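Local coordinates for protein discoidin-2 (Dictyostelium discoideum, PDB 2VM9) that binds galactose and N-acetylgalactosamine as a trimeric, calcium-containing lectin, and may take part in spore formation and in building the spore coat, at residues S67-F73 against P128-I134; T78-G82 against I145-W149; W87-L93 against E109-K115; S163-G167 against F191-F195; S175-G179 against N241-D245. One frame throughout, in Å; residues are numbered along the deposited sequence.

Interaction 1 (S67-F73 against P128-I134); sequences SDSVKHF and PIKARSI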
# COMPACT_ATOMS: atom_id res chain seq x y z
N SER A 67 7.11 1.02 -8.00
CA SER A 67 6.04 1.50 -7.14
C SER A 67 6.31 0.96 -5.73
O SER A 67 7.18 0.10 -5.55
CB SER A 67 4.67 1.06 -7.67
OG SER A 67 4.40 -0.29 -7.34
N ASP A 68 5.58 1.47 -4.74
CA ASP A 68 5.75 1.03 -3.33
C ASP A 68 5.41 -0.41 -3.01
O ASP A 68 5.86 -0.94 -1.99
CB ASP A 68 4.82 1.85 -2.43
CG ASP A 68 5.14 3.30 -2.45
OD1 ASP A 68 6.34 3.61 -2.48
OD2 ASP A 68 4.19 4.12 -2.45
N SER A 69 4.56 -1.03 -3.82
CA SER A 69 4.06 -2.36 -3.48
C SER A 69 5.11 -3.41 -3.81
O SER A 69 5.91 -3.25 -4.73
CB SER A 69 2.77 -2.66 -4.22
OG SER A 69 3.00 -2.65 -5.61
N VAL A 70 5.11 -4.47 -3.02
CA VAL A 70 5.95 -5.62 -3.34
C VAL A 70 5.24 -6.36 -4.45
O VAL A 70 4.11 -6.80 -4.29
CB VAL A 70 6.14 -6.56 -2.13
CG1 VAL A 70 6.87 -7.82 -2.57
CG2 VAL A 70 6.88 -5.84 -0.99
N LYS A 71 5.89 -6.46 -5.60
CA LYS A 71 5.32 -7.17 -6.74
C LYS A 71 6.02 -8.50 -6.87
O LYS A 71 7.18 -8.64 -6.50
CB LYS A 71 5.47 -6.36 -8.02
CG LYS A 71 4.49 -5.16 -7.99
CD LYS A 71 4.96 -3.92 -8.65
CE LYS A 71 6.31 -3.42 -8.17
NZ LYS A 71 6.21 -2.25 -7.26
N HIS A 72 5.29 -9.48 -7.39
CA HIS A 72 5.85 -10.76 -7.75
C HIS A 72 5.80 -10.83 -9.26
O HIS A 72 4.75 -11.15 -9.84
CB HIS A 72 5.04 -11.89 -7.11
CG HIS A 72 5.25 -11.99 -5.63
ND1 HIS A 72 4.54 -11.24 -4.72
CD2 HIS A 72 6.15 -12.71 -4.91
CE1 HIS A 72 4.96 -11.52 -3.50
NE2 HIS A 72 5.94 -12.39 -3.59
N PHE A 73 6.91 -10.47 -9.91
CA PHE A 73 6.95 -10.44 -11.36
C PHE A 73 7.12 -11.83 -11.91
O PHE A 73 8.09 -12.52 -11.56
CB PHE A 73 8.10 -9.56 -11.85
CG PHE A 73 7.87 -8.08 -11.60
CD1 PHE A 73 6.91 -7.38 -12.32
CD2 PHE A 73 8.64 -7.39 -10.67
CE1 PHE A 73 6.72 -5.98 -12.10
CE2 PHE A 73 8.48 -6.01 -10.43
CZ PHE A 73 7.50 -5.30 -11.15
N PRO A 128 9.06 -16.28 -9.29
CA PRO A 128 8.84 -14.86 -9.58
C PRO A 128 9.91 -14.00 -8.95
O PRO A 128 10.49 -14.33 -7.90
CB PRO A 128 7.49 -14.58 -8.90
CG PRO A 128 6.77 -15.90 -8.97
CD PRO A 128 7.87 -16.90 -8.69
N ILE A 129 10.19 -12.88 -9.60
CA ILE A 129 11.06 -11.88 -9.02
C ILE A 129 10.22 -11.06 -8.06
O ILE A 129 9.23 -10.47 -8.46
CB ILE A 129 11.65 -10.95 -10.10
CG1 ILE A 129 12.62 -11.72 -11.00
CG2 ILE A 129 12.35 -9.74 -9.47
CD1 ILE A 129 13.03 -10.94 -12.22
N LYS A 130 10.67 -10.99 -6.82
CA LYS A 130 10.00 -10.24 -5.77
C LYS A 130 10.71 -8.88 -5.67
O LYS A 130 11.90 -8.80 -5.32
CB LYS A 130 10.12 -11.01 -4.47
CG LYS A 130 9.36 -10.42 -3.35
CD LYS A 130 9.52 -11.30 -2.12
CE LYS A 130 9.32 -10.50 -0.89
NZ LYS A 130 9.55 -11.36 0.32
N ALA A 131 10.00 -7.82 -6.01
CA ALA A 131 10.64 -6.51 -6.15
C ALA A 131 9.66 -5.34 -6.04
O ALA A 131 8.48 -5.49 -6.35
CB ALA A 131 11.37 -6.44 -7.49
N ARG A 132 10.17 -4.20 -5.59
CA ARG A 132 9.44 -2.93 -5.67
C ARG A 132 9.78 -2.22 -6.96
O ARG A 132 8.90 -1.67 -7.58
CB ARG A 132 9.73 -2.03 -4.47
CG ARG A 132 9.02 -2.51 -3.21
CD ARG A 132 9.23 -1.51 -2.06
NE ARG A 132 8.32 -1.84 -0.96
CZ ARG A 132 8.56 -2.73 -0.00
NH1 ARG A 132 9.71 -3.38 0.04
NH2 ARG A 132 7.65 -2.95 0.94
N SER A 133 11.05 -2.28 -7.38
CA SER A 133 11.46 -1.66 -8.65
C SER A 133 12.30 -2.63 -9.47
O SER A 133 13.01 -3.48 -8.92
CB SER A 133 12.21 -0.36 -8.41
OG SER A 133 11.39 0.52 -7.64
N ILE A 134 12.19 -2.51 -10.78
CA ILE A 134 12.91 -3.41 -11.68
C ILE A 134 13.39 -2.55 -12.84
O ILE A 134 12.73 -1.57 -13.19
CB ILE A 134 11.98 -4.58 -12.12
CG1 ILE A 134 12.74 -5.61 -12.96
CG2 ILE A 134 10.75 -4.07 -12.87
CD1 ILE A 134 11.98 -6.94 -13.09
O HOH W 1 4.98 -1.77 0.72

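Interaction 2 (T78-G82 against I145-W149); sequences TQGRG and ISLRW. With PO4 (phosphate ion), chain G.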
# COMPACT_ATOMS: atom_id res chain seq x y z
N THR A 78 9.36 -8.12 -24.30
CA THR A 78 9.93 -6.98 -25.04
C THR A 78 9.64 -7.11 -26.53
O THR A 78 9.41 -8.20 -27.06
CB THR A 78 11.46 -6.80 -24.81
OG1 THR A 78 12.18 -7.88 -25.43
CG2 THR A 78 11.79 -6.75 -23.29
N GLN A 79 9.71 -5.97 -27.20
CA GLN A 79 9.39 -5.85 -28.59
C GLN A 79 10.28 -4.72 -29.10
O GLN A 79 10.74 -3.85 -28.34
CB GLN A 79 7.91 -5.50 -28.64
CG GLN A 79 7.23 -5.50 -29.93
CD GLN A 79 5.74 -5.20 -29.71
OE1 GLN A 79 5.39 -4.39 -28.84
NE2 GLN A 79 4.88 -5.83 -30.48
N GLY A 80 10.52 -4.72 -30.40
CA GLY A 80 11.24 -3.61 -30.98
C GLY A 80 10.32 -2.41 -31.22
O GLY A 80 9.18 -2.31 -30.70
N ARG A 81 10.85 -1.49 -32.00
CA ARG A 81 10.14 -0.25 -32.33
C ARG A 81 9.16 -0.46 -33.46
O ARG A 81 9.52 -1.06 -34.49
CB ARG A 81 11.17 0.83 -32.70
CG ARG A 81 10.55 2.12 -33.18
CD ARG A 81 11.58 3.26 -33.28
NE ARG A 81 10.92 4.42 -33.85
CZ ARG A 81 11.49 5.59 -34.08
NH1 ARG A 81 12.77 5.79 -33.75
NH2 ARG A 81 10.75 6.58 -34.62
N GLY A 82 7.94 0.05 -33.32
CA GLY A 82 6.91 -0.23 -34.35
C GLY A 82 7.12 0.43 -35.71
O GLY A 82 6.77 -0.16 -36.74
N ILE A 145 18.77 1.91 -29.43
CA ILE A 145 18.15 1.34 -28.24
C ILE A 145 16.70 1.86 -28.25
O ILE A 145 16.41 2.97 -27.82
CB ILE A 145 18.88 1.76 -26.97
CG1 ILE A 145 20.30 1.18 -26.99
CG2 ILE A 145 18.09 1.29 -25.73
CD1 ILE A 145 21.22 1.77 -25.89
N SER A 146 15.81 1.03 -28.79
CA SER A 146 14.40 1.34 -28.91
C SER A 146 13.64 0.08 -28.54
O SER A 146 13.95 -1.02 -29.02
CB SER A 146 14.03 1.78 -30.34
OG SER A 146 14.76 2.94 -30.74
N LEU A 147 12.62 0.22 -27.68
CA LEU A 147 11.88 -0.97 -27.30
C LEU A 147 10.48 -0.63 -26.83
O LEU A 147 10.18 0.53 -26.46
CB LEU A 147 12.60 -1.79 -26.22
CG LEU A 147 12.69 -1.11 -24.84
CD1 LEU A 147 11.45 -1.38 -23.98
CD2 LEU A 147 13.93 -1.54 -24.08
N ARG A 148 9.63 -1.65 -26.86
CA ARG A 148 8.36 -1.64 -26.16
C ARG A 148 8.37 -2.87 -25.25
O ARG A 148 9.11 -3.81 -25.51
CB ARG A 148 7.19 -1.71 -27.14
CG ARG A 148 7.03 -0.43 -27.97
CD ARG A 148 5.99 -0.63 -29.10
NE ARG A 148 6.57 -1.49 -30.15
CZ ARG A 148 5.89 -2.01 -31.17
NH1 ARG A 148 4.57 -1.76 -31.30
NH2 ARG A 148 6.50 -2.80 -32.05
N TRP A 149 7.59 -2.83 -24.17
CA TRP A 149 7.66 -3.89 -23.18
C TRP A 149 6.45 -3.90 -22.28
O TRP A 149 5.65 -2.95 -22.26
CB TRP A 149 8.94 -3.77 -22.33
CG TRP A 149 9.02 -2.55 -21.44
CD1 TRP A 149 8.53 -1.28 -21.69
CD2 TRP A 149 9.63 -2.50 -20.15
NE1 TRP A 149 8.81 -0.45 -20.61
CE2 TRP A 149 9.51 -1.17 -19.68
CE3 TRP A 149 10.30 -3.44 -19.36
CZ2 TRP A 149 10.01 -0.78 -18.42
CZ3 TRP A 149 10.80 -3.05 -18.14
CH2 TRP A 149 10.66 -1.72 -17.68
P PO4 G . 12.65 9.47 -35.64
O1 PO4 G . 13.87 9.20 -36.51
O2 PO4 G . 12.66 8.63 -34.50
O3 PO4 G . 11.42 9.22 -36.50
O4 PO4 G . 12.62 10.94 -35.30

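Interaction 3 (W87-L93 against E109-K115); sequences WVTSYKL and EIINANK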
# COMPACT_ATOMS: atom_id res chain seq x y z
N TRP A 87 15.64 -2.10 -32.56
CA TRP A 87 15.18 -3.03 -31.53
C TRP A 87 16.35 -3.43 -30.62
O TRP A 87 17.51 -3.40 -31.05
CB TRP A 87 14.50 -4.30 -32.13
CG TRP A 87 15.27 -5.01 -33.22
CD1 TRP A 87 16.28 -5.93 -33.06
CD2 TRP A 87 15.04 -4.89 -34.63
NE1 TRP A 87 16.69 -6.40 -34.30
CE2 TRP A 87 15.96 -5.77 -35.28
CE3 TRP A 87 14.15 -4.11 -35.41
CZ2 TRP A 87 16.03 -5.87 -36.68
CZ3 TRP A 87 14.19 -4.25 -36.81
CH2 TRP A 87 15.14 -5.13 -37.43
N VAL A 88 16.03 -3.75 -29.37
CA VAL A 88 17.06 -4.24 -28.47
C VAL A 88 17.24 -5.73 -28.68
O VAL A 88 16.28 -6.48 -28.63
CB VAL A 88 16.69 -3.90 -27.02
CG1 VAL A 88 17.62 -4.60 -26.02
CG2 VAL A 88 16.71 -2.36 -26.86
N THR A 89 18.49 -6.16 -28.92
CA THR A 89 18.76 -7.56 -29.24
C THR A 89 19.14 -8.38 -28.00
O THR A 89 19.06 -9.62 -28.02
CB THR A 89 19.87 -7.68 -30.30
OG1 THR A 89 21.00 -6.90 -29.86
CG2 THR A 89 19.39 -7.18 -31.66
N SER A 90 19.60 -7.73 -26.93
CA SER A 90 19.85 -8.43 -25.67
C SER A 90 19.82 -7.43 -24.53
O SER A 90 20.09 -6.25 -24.75
CB SER A 90 21.20 -9.18 -25.68
OG SER A 90 22.34 -8.33 -25.53
N TYR A 91 19.51 -7.92 -23.34
CA TYR A 91 19.51 -7.03 -22.18
C TYR A 91 19.76 -7.81 -20.89
O TYR A 91 19.68 -9.06 -20.85
CB TYR A 91 18.17 -6.27 -22.09
CG TYR A 91 16.95 -7.17 -21.93
CD1 TYR A 91 16.53 -7.59 -20.66
CD2 TYR A 91 16.19 -7.56 -23.05
CE1 TYR A 91 15.40 -8.42 -20.51
CE2 TYR A 91 15.05 -8.38 -22.89
CZ TYR A 91 14.67 -8.79 -21.63
OH TYR A 91 13.55 -9.57 -21.47
N LYS A 92 20.08 -7.05 -19.85
CA LYS A 92 20.16 -7.55 -18.47
C LYS A 92 19.01 -6.94 -17.67
O LYS A 92 18.38 -5.94 -18.08
CB LYS A 92 21.49 -7.14 -17.82
CG LYS A 92 22.73 -7.85 -18.42
CD LYS A 92 24.01 -7.29 -17.80
CE LYS A 92 25.22 -7.93 -18.48
NZ LYS A 92 26.49 -7.65 -17.74
N LEU A 93 18.73 -7.55 -16.53
CA LEU A 93 17.69 -7.05 -15.63
C LEU A 93 18.30 -6.87 -14.25
O LEU A 93 19.14 -7.67 -13.82
CB LEU A 93 16.51 -8.01 -15.53
CG LEU A 93 15.59 -8.17 -16.73
CD1 LEU A 93 14.66 -9.39 -16.47
CD2 LEU A 93 14.78 -6.85 -17.01
N GLU A 109 22.76 -12.42 -16.01
CA GLU A 109 22.45 -13.14 -17.25
C GLU A 109 22.11 -12.17 -18.35
O GLU A 109 21.29 -11.27 -18.16
CB GLU A 109 21.27 -14.11 -17.06
CG GLU A 109 20.87 -14.83 -18.37
CD GLU A 109 19.56 -15.62 -18.28
OE1 GLU A 109 18.91 -15.64 -17.21
OE2 GLU A 109 19.17 -16.22 -19.32
N ILE A 110 22.74 -12.35 -19.51
CA ILE A 110 22.35 -11.55 -20.67
C ILE A 110 21.20 -12.29 -21.36
O ILE A 110 21.38 -13.42 -21.82
CB ILE A 110 23.55 -11.28 -21.61
CG1 ILE A 110 24.59 -10.44 -20.87
CG2 ILE A 110 23.08 -10.57 -22.94
CD1 ILE A 110 25.86 -10.11 -21.63
N ILE A 111 20.04 -11.66 -21.41
CA ILE A 111 18.83 -12.26 -21.98
C ILE A 111 18.76 -11.95 -23.46
O ILE A 111 18.91 -10.80 -23.88
CB ILE A 111 17.59 -11.71 -21.27
CG1 ILE A 111 17.65 -12.15 -19.79
CG2 ILE A 111 16.30 -12.10 -22.00
CD1 ILE A 111 16.74 -11.38 -18.88
N ASN A 112 18.57 -12.99 -24.27
CA ASN A 112 18.46 -12.77 -25.71
C ASN A 112 17.09 -12.20 -26.01
O ASN A 112 16.07 -12.72 -25.53
CB ASN A 112 18.68 -14.08 -26.46
CG ASN A 112 20.09 -14.58 -26.32
OD1 ASN A 112 21.05 -13.81 -26.44
ND2 ASN A 112 20.24 -15.88 -26.05
N ALA A 113 17.05 -11.12 -26.78
CA ALA A 113 15.80 -10.42 -26.95
C ALA A 113 15.35 -10.37 -28.41
O ALA A 113 15.21 -11.43 -29.05
CB ALA A 113 15.87 -8.99 -26.30
N ASN A 114 15.13 -9.17 -28.94
CA ASN A 114 14.40 -9.05 -30.20
C ASN A 114 15.26 -9.09 -31.46
O ASN A 114 16.48 -8.88 -31.40
CB ASN A 114 13.54 -7.79 -30.16
CG ASN A 114 12.55 -7.84 -29.03
OD1 ASN A 114 12.78 -7.24 -27.97
ND2 ASN A 114 11.47 -8.62 -29.21
N LYS A 115 14.62 -9.40 -32.59
CA LYS A 115 15.32 -9.47 -33.87
C LYS A 115 14.51 -8.80 -34.98
O LYS A 115 14.81 -8.94 -36.18
CB LYS A 115 15.62 -10.94 -34.21
CG LYS A 115 16.67 -11.58 -33.33
CD LYS A 115 17.00 -12.97 -33.83
CE LYS A 115 17.99 -13.62 -32.88
NZ LYS A 115 17.85 -15.14 -32.97
O HOH W 2 13.56 -4.48 -28.39
O HOH W 3 18.55 -10.80 -30.59
O HOH W 4 20.09 -10.15 -15.91

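Interaction 4 (S163-G167 against F191-F195); sequences SVQVG and FPVEF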
# COMPACT_ATOMS: atom_id res chain seq x y z
N SER A 163 -7.37 -3.31 6.60
CA SER A 163 -7.52 -2.23 7.56
C SER A 163 -7.90 -2.89 8.88
O SER A 163 -8.54 -3.95 8.89
CB SER A 163 -8.64 -1.29 7.12
OG SER A 163 -8.26 -0.51 5.98
N VAL A 164 -7.48 -2.27 9.98
CA VAL A 164 -7.59 -2.89 11.31
C VAL A 164 -7.97 -1.84 12.35
O VAL A 164 -7.42 -0.75 12.36
CB VAL A 164 -6.24 -3.57 11.71
CG1 VAL A 164 -6.26 -4.04 13.17
CG2 VAL A 164 -5.91 -4.75 10.79
N GLN A 165 -8.91 -2.17 13.23
CA GLN A 165 -9.11 -1.38 14.44
C GLN A 165 -9.15 -2.36 15.60
O GLN A 165 -9.54 -3.52 15.44
CB GLN A 165 -10.38 -0.55 14.40
CG GLN A 165 -10.42 0.51 13.28
CD GLN A 165 -11.66 1.32 13.32
OE1 GLN A 165 -11.85 2.16 14.22
NE2 GLN A 165 -12.56 1.08 12.38
N VAL A 166 -8.76 -1.88 16.77
CA VAL A 166 -8.63 -2.78 17.91
C VAL A 166 -9.29 -2.15 19.13
O VAL A 166 -9.53 -0.93 19.20
CB VAL A 166 -7.15 -3.09 18.23
CG1 VAL A 166 -6.41 -3.69 17.02
CG2 VAL A 166 -6.45 -1.83 18.74
N GLY A 167 -9.56 -2.99 20.13
CA GLY A 167 -10.12 -2.44 21.37
C GLY A 167 -10.28 -3.56 22.38
O GLY A 167 -9.85 -4.69 22.16
N PHE A 191 -16.82 0.90 16.95
CA PHE A 191 -15.45 1.05 16.45
C PHE A 191 -15.07 2.53 16.59
O PHE A 191 -15.93 3.39 16.42
CB PHE A 191 -15.32 0.62 14.98
CG PHE A 191 -15.63 -0.83 14.73
CD1 PHE A 191 -15.03 -1.84 15.51
CD2 PHE A 191 -16.50 -1.20 13.71
CE1 PHE A 191 -15.33 -3.20 15.27
CE2 PHE A 191 -16.80 -2.56 13.46
CZ PHE A 191 -16.21 -3.56 14.26
N PRO A 192 -13.80 2.82 16.91
CA PRO A 192 -13.41 4.24 16.95
C PRO A 192 -13.85 5.00 15.69
O PRO A 192 -14.35 6.13 15.80
CB PRO A 192 -11.90 4.18 17.07
CG PRO A 192 -11.65 2.88 17.85
CD PRO A 192 -12.68 1.93 17.27
N VAL A 193 -13.71 4.38 14.52
CA VAL A 193 -14.11 4.98 13.24
C VAL A 193 -14.96 3.99 12.47
O VAL A 193 -14.70 2.78 12.52
CB VAL A 193 -12.84 5.34 12.38
CG1 VAL A 193 -13.24 5.95 11.02
CG2 VAL A 193 -11.93 6.27 13.12
N GLU A 194 -15.97 4.47 11.74
CA GLU A 194 -16.80 3.58 10.94
C GLU A 194 -16.02 3.04 9.74
O GLU A 194 -15.34 3.80 9.03
CB GLU A 194 -18.10 4.26 10.49
CG GLU A 194 -19.02 3.35 9.70
CD GLU A 194 -20.36 3.98 9.30
OE1 GLU A 194 -20.59 5.17 9.59
OE2 GLU A 194 -21.18 3.25 8.71
N PHE A 195 -16.09 1.73 9.54
CA PHE A 195 -15.47 1.08 8.39
C PHE A 195 -16.29 1.37 7.12
O PHE A 195 -17.49 1.65 7.18
CB PHE A 195 -15.43 -0.45 8.57
CG PHE A 195 -14.33 -0.95 9.51
CD1 PHE A 195 -13.00 -0.96 9.12
CD2 PHE A 195 -14.66 -1.50 10.74
CE1 PHE A 195 -12.00 -1.47 9.96
CE2 PHE A 195 -13.66 -2.01 11.59
CZ PHE A 195 -12.34 -2.00 11.21

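Interaction 5 (S175-G179 against N241-D245); sequences SLNSG and NAVYD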
# COMPACT_ATOMS: atom_id res chain seq x y z
N SER A 175 -23.50 -9.24 35.87
CA SER A 175 -24.57 -9.76 35.03
C SER A 175 -24.59 -11.28 34.91
O SER A 175 -25.67 -11.88 34.80
CB SER A 175 -24.48 -9.16 33.62
OG SER A 175 -24.92 -7.85 33.65
N LEU A 176 -23.40 -11.90 34.87
CA LEU A 176 -23.28 -13.34 34.74
C LEU A 176 -22.83 -14.03 36.03
O LEU A 176 -22.50 -15.23 36.02
CB LEU A 176 -22.32 -13.70 33.60
CG LEU A 176 -22.77 -13.32 32.18
CD1 LEU A 176 -21.74 -13.91 31.20
CD2 LEU A 176 -24.21 -13.83 31.84
N ASN A 177 -22.85 -13.29 37.12
CA ASN A 177 -22.33 -13.77 38.39
C ASN A 177 -23.31 -14.55 39.26
O ASN A 177 -23.04 -14.81 40.43
CB ASN A 177 -21.73 -12.62 39.21
CG ASN A 177 -20.71 -13.13 40.21
OD1 ASN A 177 -19.84 -13.94 39.86
ND2 ASN A 177 -20.81 -12.66 41.46
N SER A 178 -24.44 -14.96 38.67
CA SER A 178 -25.43 -15.75 39.40
C SER A 178 -26.32 -16.45 38.39
O SER A 178 -26.34 -16.07 37.23
CB SER A 178 -26.31 -14.85 40.30
OG SER A 178 -27.04 -13.90 39.55
N GLY A 179 -27.08 -17.43 38.86
CA GLY A 179 -28.05 -18.08 37.98
C GLY A 179 -27.68 -19.46 37.50
O GLY A 179 -26.62 -20.00 37.82
N ASN A 241 -22.22 -21.94 36.45
CA ASN A 241 -21.07 -21.08 36.70
C ASN A 241 -21.46 -19.66 37.01
O ASN A 241 -22.29 -19.09 36.32
CB ASN A 241 -20.15 -21.05 35.48
CG ASN A 241 -19.47 -22.38 35.26
OD1 ASN A 241 -20.07 -23.31 34.73
ND2 ASN A 241 -18.20 -22.45 35.64
N ALA A 242 -20.83 -19.12 38.04
CA ALA A 242 -20.97 -17.70 38.40
C ALA A 242 -19.74 -17.01 37.80
O ALA A 242 -18.61 -17.19 38.27
CB ALA A 242 -21.00 -17.55 39.92
N VAL A 243 -19.96 -16.21 36.75
CA VAL A 243 -18.85 -15.48 36.12
C VAL A 243 -18.88 -14.04 36.62
O VAL A 243 -19.88 -13.35 36.44
CB VAL A 243 -18.96 -15.50 34.58
CG1 VAL A 243 -17.90 -14.57 33.94
CG2 VAL A 243 -18.85 -16.95 34.05
N TYR A 244 -17.80 -13.61 37.28
CA TYR A 244 -17.73 -12.27 37.90
C TYR A 244 -17.37 -11.20 36.86
O TYR A 244 -18.00 -10.14 36.79
CB TYR A 244 -16.68 -12.31 39.03
CG TYR A 244 -16.65 -11.08 39.89
CD1 TYR A 244 -17.32 -11.08 41.12
CD2 TYR A 244 -15.95 -9.94 39.50
CE1 TYR A 244 -17.28 -9.98 41.94
CE2 TYR A 244 -15.92 -8.82 40.32
CZ TYR A 244 -16.59 -8.87 41.54
OH TYR A 244 -16.59 -7.78 42.38
N ASP A 245 -16.36 -11.50 36.04
CA ASP A 245 -16.00 -10.61 34.92
C ASP A 245 -15.19 -11.40 33.89
O ASP A 245 -14.57 -12.43 34.20
CB ASP A 245 -15.18 -9.40 35.43
CG ASP A 245 -15.16 -8.24 34.43
OD1 ASP A 245 -16.01 -8.20 33.53
OD2 ASP A 245 -14.28 -7.35 34.57
O HOH W 5 -20.79 -10.95 35.40
O HOH W 6 -17.78 -15.44 40.50

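Interaction 1 (S67-F73 against P128-I134)
Start at S67, whose backbone N donates to R132 O (3.3 Å) just before the chain turns its corner at D68 and S69. D68 O takes a hydrogen bond from R132 NE at 2.8 Å, and a water links the same D68 O to R132 NH2, while the D68 carboxylate reaches S67 and S69 of the second subunit. V70 lays CG2 over one face of the R132 guanidinium. From K71 the antiparallel pairing is regular: K71 N to A131 O (2.9 Å) and A131 N to K71 O (3.0 Å). The K71 side chain curls back, and NZ links both sides of the corner, donating to R132 O (2.8 Å), S67 OG and S69 O. H72 faces K130 in a non-hydrogen-bonded pair. F73 N meets I129 O at 2.7 Å, and its ring packs on A131 CB and I134 CG2, covered by L151. Both segments switch sheets here, with a classic beta bulge of R132 and S133 opposite T96, joining the layers of the F5/8 type C (discoidin) beta-sandwich.

Interaction 2 (T78-G82 against I145-W149)
In the discoidin (F5/8 type C) beta-sandwich, the end of strand 70-79 runs antiparallel to the start of strand 146-153, and hydrogen bonds of the backbone and of the R148 side chain dominate the contact. Q79 and R148 form the hydrogen-bonded pair: Q79 N gives to R148 O at 2.8 Å, R148 N to Q79 O at 2.9 Å. Next to it, T78 and W149 are a non-hydrogen-bonded pair, with T78 CA 3.3 Å from R148 O in a CA-H...O contact. Beyond Q79 segment 78-82 leaves the strand, and the R148 side chain takes over: NE and NH2 both donate to G80 O, at 2.8 and 3.0 Å. R148 NH1 also gives to F37 O and NH2 to R117 O and N118 OD1, while Q79 OE1, over one face of that guanidinium, accepts from N36 N. T78 OG1 pairs with N114 OD1, S146 OG with Q86 and S53, and R81 NE with D83 in a salt bridge inside a predicted Arg-Gly-Asp cell attachment motif. The R81 tip holds a phosphate, probably from the crystallisation liquor: R81 NH1 and NH2 both donate to its O2, at 2.9 and 2.8 Å.

Interaction 3 (W87-L93 against E109-K115)
The main bump is I111, which sets CG2 over the face of the Y91 ring, 4.2 Å from its centroid in a CH-pi contact. I111 CD1 fills the gap between Y91 CE1 (3.6 Å) and L93 CD1 (3.8 Å). At the ring's edge the small A113 fits in, CB 3.6 Å from Y91 CE2, so I111 and A113 both wrap this one aromatic. I123, I76 and T78 close the inner side. Outside, I110 rests CG1 on K92 CE (3.5 Å), and at the far end the W87 indole receives the K115 backbone over its face, NE1 to K115 C 3.3 Å. Beneath the side chains the backbones pair: Y91 N to I111 O is 3.0 Å and I111 N to Y91 O 2.7 Å. Past N112, A113 N bonds to T89 O (2.8 Å) and N114 N to V88 O (2.9 Å). T89 and S90 make a classic beta bulge opposite T140. This is a beta hairpin, strands 87-96 and 102-112, at the edge of one sheet of the discoidin beta-sandwich.

Interaction 4 (S163-G167 against F191-F195)
Q165 does nearly all the work here. It leaves strand 163-170 with chi1 in the m well (-62°) and chi2 t (-178°), an extended reach that carries its amide across a gap in which the backbones stay well apart: Q165 CA and F191 CA, its nearest in the loop, are 7.1 Å apart. Chi3 of 72° then turns the amide so that both its ends meet V193. Q165 OE1 accepts from V193 N at 2.9 Å and Q165 NE2 donates to V193 O at 2.7 Å, the pairing a strand neighbour's backbone would make. F195, chi1 m and chi2 -74°, brings its ring up so that Q165 NE2 sits over one face, 3.3 Å from F195 CZ. F191, also m at chi1, turns its ring off toward Y250 and A252 of strand 243-254, leaving its CB 3.8 Å from Q165 NE2. P192 closes the other end, CD 3.2 Å from Q165 OE1. Y159 of the third subunit packs on S163, Q165 and V193 and meets the F195 ring. With both ends of its amide paired to the N and O of a single residue, V193, the glutamine can lie buried among aromatic rings at the trimer interface and tie loop 191-195 to strand 163-170.

Interaction 5 (S175-G179 against N241-D245)
L176 lays its side chain against V243, CB to CB 3.9 Å, and this apolar patch is backed by I171 and by F235 and T237 of strand 230-237. The backbone beside it carries the one direct hydrogen bond between the two segments, V243 N to L176 O at 2.8 Å. The reciprocal bond of a regular strand pair, L176 N to V243 O, is missing. A water takes its place, accepting from L176 N and donating to V243 O, both at 2.8 Å. N177 N also comes within 3.0 Å of V243 O, but at too poor an angle for a hydrogen bond. A second water joins N177 OD1 (2.6 Å) to A242 O (3.0 Å). N177, with chi1 t, swings its amide over the strand, OD1 3.8 Å from A242 CB and 3.7 Å from Y244 CB, while N177 O lies 3.5 Å from A242 CB. The loop 175-179 thus lies along the start of strand 243-254 without joining its sheet. Y244, in a cation-pi contact with R174 and packed on Q216 of the third subunit, forms with D245 a classic beta bulge opposite D209 of strand 200-211. With N241 OD1 accepting from R218 NH1, the contact lies next to the carbohydrate-binding residues D209 and R218 of the H-type lectin domain, at the far tip of the molecule.

Interactions 1 to 3 belong to the N-terminal discoidin beta-sandwich, 4 and 5 to the lectin domain. In the sandwich, interactions 1 and 2 share strand 70-79, about 22 Å apart between centres, and their segments alternate along the chain. Interaction 3 is nested inside the loops closed by both; it touches interaction 2 across the two sheets, where T78 meets N114 and Y91, and their centres are about 11 Å apart. Interactions 4 and 5 follow, cross each other, and reach neighbouring strands 163-170 and 243-254, centres 29 Å apart. About 74 Å separates the centres of interactions 2 and 5, so calcium and sugar sites sit at opposite ends. Interactions 1 and 4 lie at subunit interfaces; Y244 also reaches the third subunit.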